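Long-range contacts in formate-dependent phosphoribosylglycinamide formyltransferase (Mycobacterium tuberculosis H37Rv, PDB 6KHR), which belongs to the ATP-grasp superfamily of enzymes and is modelled here as an assembly of two chains of the same protein: residues 377-382 / 405-409; 222-226 / 262-266; 75-81 / 99-105. All blocks are in the same frame, centred on the assembly; numbering follows the deposited sequence.

Interaction 1: residues 377-382 / 405-409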
loop_
_atom_site.group_PDB
_atom_site.type_symbol
_atom_site.label_atom_id
_atom_site.label_comp_id
_atom_site.label_asym_id
_atom_site.label_seq_id
_atom_site.Cartn_x
_atom_site.Cartn_y
_atom_site.Cartn_z
ATOM N N VAL A 377 16.884 -6.672 -7.939
ATOM C CA VAL A 377 16.471 -8.003 -7.446
ATOM C C VAL A 377 15.035 -8.254 -7.870
ATOM O O VAL A 377 14.206 -7.451 -7.587
ATOM C CB VAL A 377 16.574 -8.012 -5.920
ATOM C CG1 VAL A 377 15.879 -9.197 -5.306
ATOM C CG2 VAL A 377 17.997 -7.907 -5.453
ATOM N N PRO A 378 14.728 -9.369 -8.542
ATOM C CA PRO A 378 13.369 -9.670 -8.959
ATOM C C PRO A 378 12.282 -9.736 -7.878
ATOM O O PRO A 378 12.520 -10.192 -6.830
ATOM C CB PRO A 378 13.476 -11.022 -9.646
ATOM C CG PRO A 378 14.816 -11.540 -9.273
ATOM C CD PRO A 378 15.685 -10.344 -9.002
ATOM N N GLU A 379 11.115 -9.183 -8.204
ATOM C CA GLU A 379 9.875 -9.115 -7.398
ATOM C C GLU A 379 10.132 -8.358 -6.110
ATOM O O GLU A 379 9.512 -8.649 -5.153
ATOM C CB GLU A 379 9.334 -10.506 -7.106
ATOM C CG GLU A 379 8.506 -11.134 -8.194
ATOM C CD GLU A 379 7.881 -12.474 -7.852
ATOM O OE1 GLU A 379 6.876 -12.509 -7.153
ATOM O OE2 GLU A 379 8.389 -13.477 -8.313
ATOM N N SER A 380 10.968 -7.355 -6.151
ATOM C CA SER A 380 11.333 -6.636 -4.928
ATOM C C SER A 380 10.627 -5.292 -4.804
ATOM O O SER A 380 10.152 -4.768 -5.763
ATOM C CB SER A 380 12.810 -6.515 -4.841
ATOM O OG SER A 380 13.344 -5.754 -5.888
ATOM N N ASP A 381 10.530 -4.830 -3.578
ATOM C CA ASP A 381 9.958 -3.513 -3.274
ATOM C C ASP A 381 10.700 -2.940 -2.081
ATOM O O ASP A 381 11.385 -3.632 -1.406
ATOM C CB ASP A 381 8.453 -3.559 -3.065
ATOM C CG ASP A 381 7.769 -2.275 -3.488
ATOM O OD1 ASP A 381 8.461 -1.367 -3.959
ATOM O OD2 ASP A 381 6.557 -2.196 -3.335
ATOM N N VAL A 382 10.456 -1.672 -1.834
ATOM C CA VAL A 382 11.148 -0.966 -0.735
ATOM C C VAL A 382 10.239 0.140 -0.199
ATOM O O VAL A 382 9.406 0.559 -0.909
ATOM C CB VAL A 382 12.497 -0.467 -1.272
ATOM C CG1 VAL A 382 12.921 0.877 -0.769
ATOM C CG2 VAL A 382 13.583 -1.452 -1.017
ATOM N N ARG A 405 15.888 -13.194 -1.719
ATOM C CA ARG A 405 15.774 -11.920 -2.426
ATOM C C ARG A 405 15.729 -10.748 -1.461
ATOM O O ARG A 405 16.319 -9.689 -1.734
ATOM C CB ARG A 405 14.523 -11.910 -3.290
ATOM C CG ARG A 405 14.487 -12.952 -4.312
ATOM C CD ARG A 405 13.106 -13.085 -4.914
ATOM N NE ARG A 405 13.253 -13.685 -6.231
ATOM C CZ ARG A 405 12.257 -13.949 -7.060
ATOM N NH1 ARG A 405 11.019 -13.649 -6.716
ATOM N NH2 ARG A 405 12.509 -14.494 -8.242
ATOM N N ALA A 406 14.996 -10.897 -0.350
ATOM C CA ALA A 406 14.878 -9.795 0.599
ATOM C C ALA A 406 16.208 -9.524 1.272
ATOM O O ALA A 406 16.570 -8.365 1.498
ATOM C CB ALA A 406 13.792 -10.079 1.633
ATOM N N ARG A 407 16.972 -10.574 1.568
ATOM C CA ARG A 407 18.287 -10.336 2.141
ATOM C C ARG A 407 19.182 -9.635 1.117
ATOM O O ARG A 407 19.982 -8.766 1.483
ATOM C CB ARG A 407 18.856 -11.657 2.644
ATOM C CG ARG A 407 20.306 -11.670 3.006
ATOM C CD ARG A 407 20.944 -12.948 2.488
ATOM N NE ARG A 407 20.961 -14.003 3.494
ATOM C CZ ARG A 407 22.012 -14.275 4.265
ATOM N NH1 ARG A 407 23.132 -13.574 4.136
ATOM N NH2 ARG A 407 21.946 -15.253 5.163
ATOM N N GLU A 408 19.007 -9.945 -0.175
ATOM C CA GLU A 408 19.750 -9.240 -1.210
ATOM C C GLU A 408 19.336 -7.774 -1.270
ATOM O O GLU A 408 20.185 -6.881 -1.191
ATOM C CB GLU A 408 19.562 -9.932 -2.559
ATOM C CG GLU A 408 20.740 -10.823 -2.962
ATOM C CD GLU A 408 20.402 -11.846 -4.051
ATOM O OE1 GLU A 408 19.204 -12.059 -4.351
ATOM O OE2 GLU A 408 21.346 -12.445 -4.614
ATOM N N VAL A 409 18.025 -7.507 -1.344
ATOM C CA VAL A 409 17.541 -6.126 -1.348
ATOM C C VAL A 409 18.111 -5.347 -0.167
ATOM O O VAL A 409 18.617 -4.226 -0.320
ATOM C CB VAL A 409 16.002 -6.092 -1.327
ATOM C CG1 VAL A 409 15.536 -4.659 -1.204
ATOM C CG2 VAL A 409 15.434 -6.740 -2.583
#
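Strand 380-382 and helix 405-409 approach to 9.2 Å between their axes, with N-to-C directions 44° apart: one helix laid over the rim of an antiparallel sheet. The strand belongs to 380-384, outermost in this chain's large sheet; it pairs with 390-395, and helix 399-413 folds back over that beta hairpin. A type II turn from Val377 to Ser380 leads in, closed by Ser380 OG donating to Val377 O at 2.6 Å. Val409 packs against three residues of the strand side: its CG2 meets Val377 CG1 at 3.7 Å and Ser380 CB at 3.5 Å, and its CG1 reaches Val382 CG2 at 3.8 Å. Val377 CG1 also lies 3.6 Å from Arg405 CB. Asp381 points away from the helix and is bridged by Arg319 and by Arg331 of the second subunit, so this strand also serves the dimer interface. Where the turn meets the helix, Glu379 and Arg405 each hydrogen-bond to Thr395 as well; Arg405 NH1 makes a salt bridge to Glu379 OE2 at 3.1 Å, while Pro378 O lies over one face of the guanidinium.

Interaction 2: residues 222-226 / 262-266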
loop_
_atom_site.group_PDB
_atom_site.type_symbol
_atom_site.label_atom_id
_atom_site.label_comp_id
_atom_site.label_asym_id
_atom_site.label_seq_id
_atom_site.Cartn_x
_atom_site.Cartn_y
_atom_site.Cartn_z
ATOM N N ILE A 222 12.633 -23.657 21.167
ATOM C CA ILE A 222 11.779 -22.975 20.206
ATOM C C ILE A 222 12.332 -23.183 18.804
ATOM O O ILE A 222 13.538 -23.048 18.576
ATOM C CB ILE A 222 11.646 -21.473 20.521
ATOM C CG1 ILE A 222 11.048 -21.292 21.908
ATOM C CG2 ILE A 222 10.747 -20.777 19.502
ATOM C CD1 ILE A 222 11.170 -19.901 22.423
ATOM N N GLU A 223 11.452 -23.547 17.882
ATOM C CA GLU A 223 11.758 -23.611 16.453
ATOM C C GLU A 223 11.519 -22.231 15.843
ATOM O O GLU A 223 12.461 -21.552 15.423
ATOM C CB GLU A 223 10.866 -24.666 15.801
ATOM C CG GLU A 223 11.474 -25.652 14.851
ATOM C CD GLU A 223 10.437 -26.690 14.433
ATOM O OE1 GLU A 223 10.094 -26.781 13.237
ATOM O OE2 GLU A 223 9.939 -27.410 15.317
ATOM N N PHE A 224 10.260 -21.801 15.806
ATOM C CA PHE A 224 9.854 -20.545 15.182
ATOM C C PHE A 224 9.199 -19.598 16.173
ATOM O O PHE A 224 8.380 -20.010 16.997
ATOM C CB PHE A 224 8.824 -20.742 14.060
ATOM C CG PHE A 224 8.992 -21.994 13.283
ATOM C CD1 PHE A 224 10.140 -22.219 12.547
ATOM C CD2 PHE A 224 7.974 -22.927 13.240
ATOM C CE1 PHE A 224 10.282 -23.367 11.803
ATOM C CE2 PHE A 224 8.115 -24.088 12.502
ATOM C CZ PHE A 224 9.270 -24.305 11.783
ATOM N N LEU A 225 9.538 -18.326 16.056
ATOM C CA LEU A 225 8.629 -17.271 16.453
ATOM C C LEU A 225 7.634 -17.033 15.321
ATOM O O LEU A 225 7.987 -17.052 14.137
ATOM C CB LEU A 225 9.394 -15.997 16.778
ATOM C CG LEU A 225 10.488 -16.267 17.811
ATOM C CD1 LEU A 225 11.259 -14.993 18.147
ATOM C CD2 LEU A 225 9.949 -16.946 19.068
ATOM N N VAL A 226 6.377 -16.829 15.690
ATOM C CA VAL A 226 5.299 -16.696 14.719
ATOM C C VAL A 226 4.357 -15.587 15.163
ATOM O O VAL A 226 3.989 -15.494 16.340
ATOM C CB VAL A 226 4.554 -18.034 14.531
ATOM C CG1 VAL A 226 3.139 -17.805 14.054
ATOM C CG2 VAL A 226 5.311 -18.896 13.528
ATOM N N PRO A 262 3.888 -17.438 3.987
ATOM C CA PRO A 262 3.471 -18.107 5.215
ATOM C C PRO A 262 4.560 -18.960 5.861
ATOM O O PRO A 262 5.392 -19.514 5.162
ATOM C CB PRO A 262 2.322 -18.999 4.736
ATOM C CG PRO A 262 2.681 -19.360 3.313
ATOM C CD PRO A 262 3.602 -18.261 2.798
ATOM N N GLN A 263 4.548 -19.033 7.189
ATOM C CA GLN A 263 5.296 -20.043 7.924
ATOM C C GLN A 263 4.480 -21.331 7.975
ATOM O O GLN A 263 3.339 -21.324 8.445
ATOM C CB GLN A 263 5.589 -19.554 9.337
ATOM C CG GLN A 263 6.099 -20.664 10.251
ATOM C CD GLN A 263 7.397 -21.274 9.742
ATOM O OE1 GLN A 263 8.409 -20.568 9.568
ATOM N NE2 GLN A 263 7.373 -22.584 9.472
ATOM N N LYS A 264 5.051 -22.440 7.501
ATOM C CA LYS A 264 4.323 -23.706 7.537
ATOM C C LYS A 264 4.203 -24.219 8.977
ATOM O O LYS A 264 5.139 -24.129 9.777
ATOM C CB LYS A 264 5.001 -24.758 6.651
ATOM C CG LYS A 264 6.390 -25.237 7.135
ATOM C CD LYS A 264 6.326 -26.445 8.112
ATOM C CE LYS A 264 7.297 -26.278 9.296
ATOM N NZ LYS A 264 6.956 -27.075 10.513
ATOM N N LEU A 265 3.036 -24.757 9.300
ATOM C CA LEU A 265 2.806 -25.410 10.570
ATOM C C LEU A 265 2.121 -26.743 10.315
ATOM O O LEU A 265 1.397 -26.916 9.326
ATOM C CB LEU A 265 1.948 -24.541 11.497
ATOM C CG LEU A 265 2.514 -23.157 11.805
ATOM C CD1 LEU A 265 1.553 -22.371 12.655
ATOM C CD2 LEU A 265 3.838 -23.310 12.526
ATOM N N SER A 266 2.348 -27.688 11.216
ATOM C CA SER A 266 1.582 -28.923 11.172
ATOM C C SER A 266 0.119 -28.637 11.478
ATOM O O SER A 266 -0.238 -27.625 12.097
ATOM C CB SER A 266 2.147 -29.938 12.169
ATOM O OG SER A 266 2.383 -29.325 13.417
#
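Segment 222-226 enters the long strand 224-235 of the antiparallel sheet, and its side chains meet the link 262-266 that joins strand 256-261 to helix 267-284. The two backbones stay well apart, with the nearest CA atoms, those of Val226 and Gln263, at 7.6 Å, so side chains make the contact. Glu223 comes first. Together with Phe224 it faces Ile296 on the adjacent strand, a classic beta bulge, and consecutive residues here both direct CB toward the link. Its OE1 stands 4.2 Å from Lys264 NZ: opposite charges that attract but lie beyond salt-bridge range. Phe224 is the centre of the contact. Gln263 lays its amide over one face of the ring, NE2 being 3.4 Å from Phe224 CZ; the amide is held in place because NE2 donates to Lys264 O at 2.7 Å and OE1 is hydrogen-bonded to Trp260. The Lys264 chain folds back so that its CE approaches Phe224 CZ to 3.7 Å, and Leu265 CD2 lies 4.2 Å from Phe224 CD2. Beyond Leu225, which turns to Met295 and His249, Val226 again faces the link and sets CG2 3.8 Å from Gln263 CG. In the ATP-grasp domain this packing covers part of one sheet face: strand 224-235 runs between 288-297 and 238-252, Gln263 hydrogen-bonds through its backbone to Pro246, Leu265 rests on Ile296 and Pro246, and Ser266 caps the start of helix 267-284.

Interaction 3: residues 75-81 / 99-105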
loop_
_atom_site.group_PDB
_atom_site.type_symbol
_atom_site.label_atom_id
_atom_site.label_comp_id
_atom_site.label_asym_id
_atom_site.label_seq_id
_atom_site.Cartn_x
_atom_site.Cartn_y
_atom_site.Cartn_z
ATOM N N MET A 75 0.574 13.204 24.600
ATOM C CA MET A 75 -0.518 12.246 24.727
ATOM C C MET A 75 -0.496 11.522 26.066
ATOM O O MET A 75 -1.540 11.032 26.516
ATOM C CB MET A 75 -0.448 11.260 23.567
ATOM C CG MET A 75 -0.502 11.966 22.231
ATOM S SD MET A 75 -0.467 10.835 20.841
ATOM C CE MET A 75 1.182 10.147 21.027
ATOM N N THR A 76 0.667 11.455 26.703
ATOM C CA THR A 76 0.808 10.968 28.073
ATOM C C THR A 76 0.356 12.005 29.096
ATOM O O THR A 76 0.971 12.146 30.152
ATOM C CB THR A 76 2.261 10.568 28.310
ATOM O OG1 THR A 76 3.097 11.723 28.195
ATOM C CG2 THR A 76 2.716 9.544 27.274
ATOM N N ASP A 77 -0.698 12.757 28.791
ATOM C CA ASP A 77 -1.260 13.753 29.700
ATOM C C ASP A 77 -2.774 13.618 29.632
ATOM O O ASP A 77 -3.383 13.963 28.613
ATOM C CB ASP A 77 -0.818 15.167 29.327
ATOM C CG ASP A 77 -1.136 16.185 30.406
ATOM O OD1 ASP A 77 -2.163 16.034 31.104
ATOM O OD2 ASP A 77 -0.354 17.145 30.555
ATOM N N ALA A 78 -3.377 13.126 30.717
ATOM C CA ALA A 78 -4.785 12.750 30.667
ATOM C C ALA A 78 -5.677 13.966 30.469
ATOM O O ALA A 78 -6.689 13.884 29.767
ATOM C CB ALA A 78 -5.169 11.990 31.933
ATOM N N GLU A 79 -5.321 15.095 31.079
ATOM C CA GLU A 79 -6.073 16.326 30.860
ATOM C C GLU A 79 -5.880 16.837 29.442
ATOM O O GLU A 79 -6.857 17.101 28.728
ATOM C CB GLU A 79 -5.633 17.390 31.868
ATOM C CG GLU A 79 -5.863 17.031 33.328
ATOM C CD GLU A 79 -7.239 17.445 33.827
ATOM O OE1 GLU A 79 -8.151 17.588 32.985
ATOM O OE2 GLU A 79 -7.408 17.636 35.053
ATOM N N GLU A 80 -4.619 16.981 29.019
ATOM C CA GLU A 80 -4.310 17.570 27.718
ATOM C C GLU A 80 -4.850 16.724 26.575
ATOM O O GLU A 80 -5.353 17.261 25.581
ATOM C CB GLU A 80 -2.800 17.750 27.569
ATOM C CG GLU A 80 -2.331 19.189 27.708
ATOM C CD GLU A 80 -1.138 19.516 26.817
ATOM O OE1 GLU A 80 -0.630 18.601 26.126
ATOM O OE2 GLU A 80 -0.714 20.693 26.800
ATOM N N LEU A 81 -4.738 15.399 26.686
ATOM C CA LEU A 81 -5.295 14.531 25.655
ATOM C C LEU A 81 -6.812 14.633 25.612
ATOM O O LEU A 81 -7.407 14.718 24.533
ATOM C CB LEU A 81 -4.867 13.082 25.893
ATOM C CG LEU A 81 -5.404 12.078 24.876
ATOM C CD1 LEU A 81 -4.849 12.399 23.494
ATOM C CD2 LEU A 81 -5.084 10.645 25.297
ATOM N N ALA A 99 2.614 4.946 24.143
ATOM C CA ALA A 99 2.737 6.140 25.001
ATOM C C ALA A 99 1.409 6.891 25.038
ATOM O O ALA A 99 1.337 7.960 24.458
ATOM C CB ALA A 99 3.802 7.026 24.429
ATOM N N VAL A 100 0.414 6.394 25.755
ATOM C CA VAL A 100 -0.875 7.124 25.724
ATOM C C VAL A 100 -1.498 7.089 27.109
ATOM O O VAL A 100 -1.112 6.242 27.893
ATOM C CB VAL A 100 -1.801 6.427 24.726
ATOM C CG1 VAL A 100 -2.405 5.203 25.363
ATOM C CG2 VAL A 100 -2.890 7.342 24.217
ATOM N N SER A 101 -2.440 7.987 27.370
ATOM C CA SER A 101 -3.129 7.972 28.675
ATOM C C SER A 101 -4.286 7.000 28.572
ATOM O O SER A 101 -5.238 7.303 27.883
ATOM C CB SER A 101 -3.630 9.325 29.077
ATOM O OG SER A 101 -4.766 9.210 29.928
ATOM N N VAL A 102 -4.175 5.873 29.249
ATOM C CA VAL A 102 -5.267 4.871 29.208
ATOM C C VAL A 102 -6.423 5.449 30.005
ATOM O O VAL A 102 -7.566 5.191 29.655
ATOM C CB VAL A 102 -4.778 3.543 29.794
ATOM C CG1 VAL A 102 -4.146 2.697 28.715
ATOM C CG2 VAL A 102 -3.775 3.798 30.899
ATOM N N ASP A 103 -6.118 6.224 31.037
ATOM C CA ASP A 103 -7.223 6.834 31.771
ATOM C C ASP A 103 -7.977 7.837 30.904
ATOM O O ASP A 103 -9.211 7.907 30.961
ATOM C CB ASP A 103 -6.709 7.501 33.049
ATOM C CG ASP A 103 -6.085 6.503 34.026
ATOM O OD1 ASP A 103 -6.348 5.288 33.905
ATOM O OD2 ASP A 103 -5.327 6.939 34.917
ATOM N N ALA A 104 -7.262 8.611 30.081
ATOM C CA ALA A 104 -7.943 9.524 29.169
ATOM C C ALA A 104 -8.838 8.767 28.197
ATOM O O ALA A 104 -9.920 9.248 27.840
ATOM C CB ALA A 104 -6.931 10.378 28.410
ATOM N N LEU A 105 -8.411 7.577 27.760
ATOM C CA LEU A 105 -9.228 6.805 26.827
ATOM C C LEU A 105 -10.497 6.295 27.499
ATOM O O LEU A 105 -11.570 6.286 26.884
ATOM C CB LEU A 105 -8.434 5.628 26.252
ATOM C CG LEU A 105 -7.407 5.847 25.138
ATOM C CD1 LEU A 105 -7.355 7.288 24.677
ATOM C CD2 LEU A 105 -6.043 5.367 25.605
#
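This is a meeting of two helix N-termini and the loops that lead into them, in a Rossmann-like alpha/beta domain built on a parallel sheet, probably equivalent to the N-terminal domain of other ATP-grasp proteins. Residues 75-81 carry the chain from strand 69-72 into helix 78-88, and 99-105 from strand 92-95 into helix 102-109, so both loops emerge at the C-terminal ends of their strands. The backbones come close at two places: the CA atoms of Thr76 and Val100 are 4.8 Å apart, as are those of Ala78 and Ala104. At the second, two alanines let the helix starts come together, Ala78 CB lying 4.3 Å from Ala104 CB. Between the loops, Ser101 N makes a weak hydrogen bond to Met75 O at 3.3 Å, and Thr76 CG2 rests 3.5 Å from Ala99 O. Each helix begins with a side-chain N-cap. Asp77 OD1 accepts weakly from Glu79 N and Glu80 N, and Ser101 OG accepts from Ala104 N, although the place of that hydroxyl is less certain. Towards the sheet the contact turns apolar: Met75 touches Val55, while Val100 and Leu105 lean on Leu32 of strand 28-32. Leu81 joins this layer through its CD2, which packs 3.6 Å from Ala104 CB and 4.1 Å from both Val100 CG2 and Leu105 CD1.

Interactions 1 and 2 both reach the large antiparallel sheet, with centres 22 Å apart and nearest atoms about 12 Å apart. The first covers the rim formed by strand 380-384; the second lies further in, along strand 224-235, within the ATP-grasp sequence range. Interaction 3 belongs to the separate parallel sheet on the other side of the chain's centre, its centre 41 Å from that of interaction 1 and 37 Å from that of interaction 2. None of the three touches another, and along the chain they close one after the other, in the order 3, 2, 1. Of the three, interaction 1 alone is touched by the second subunit.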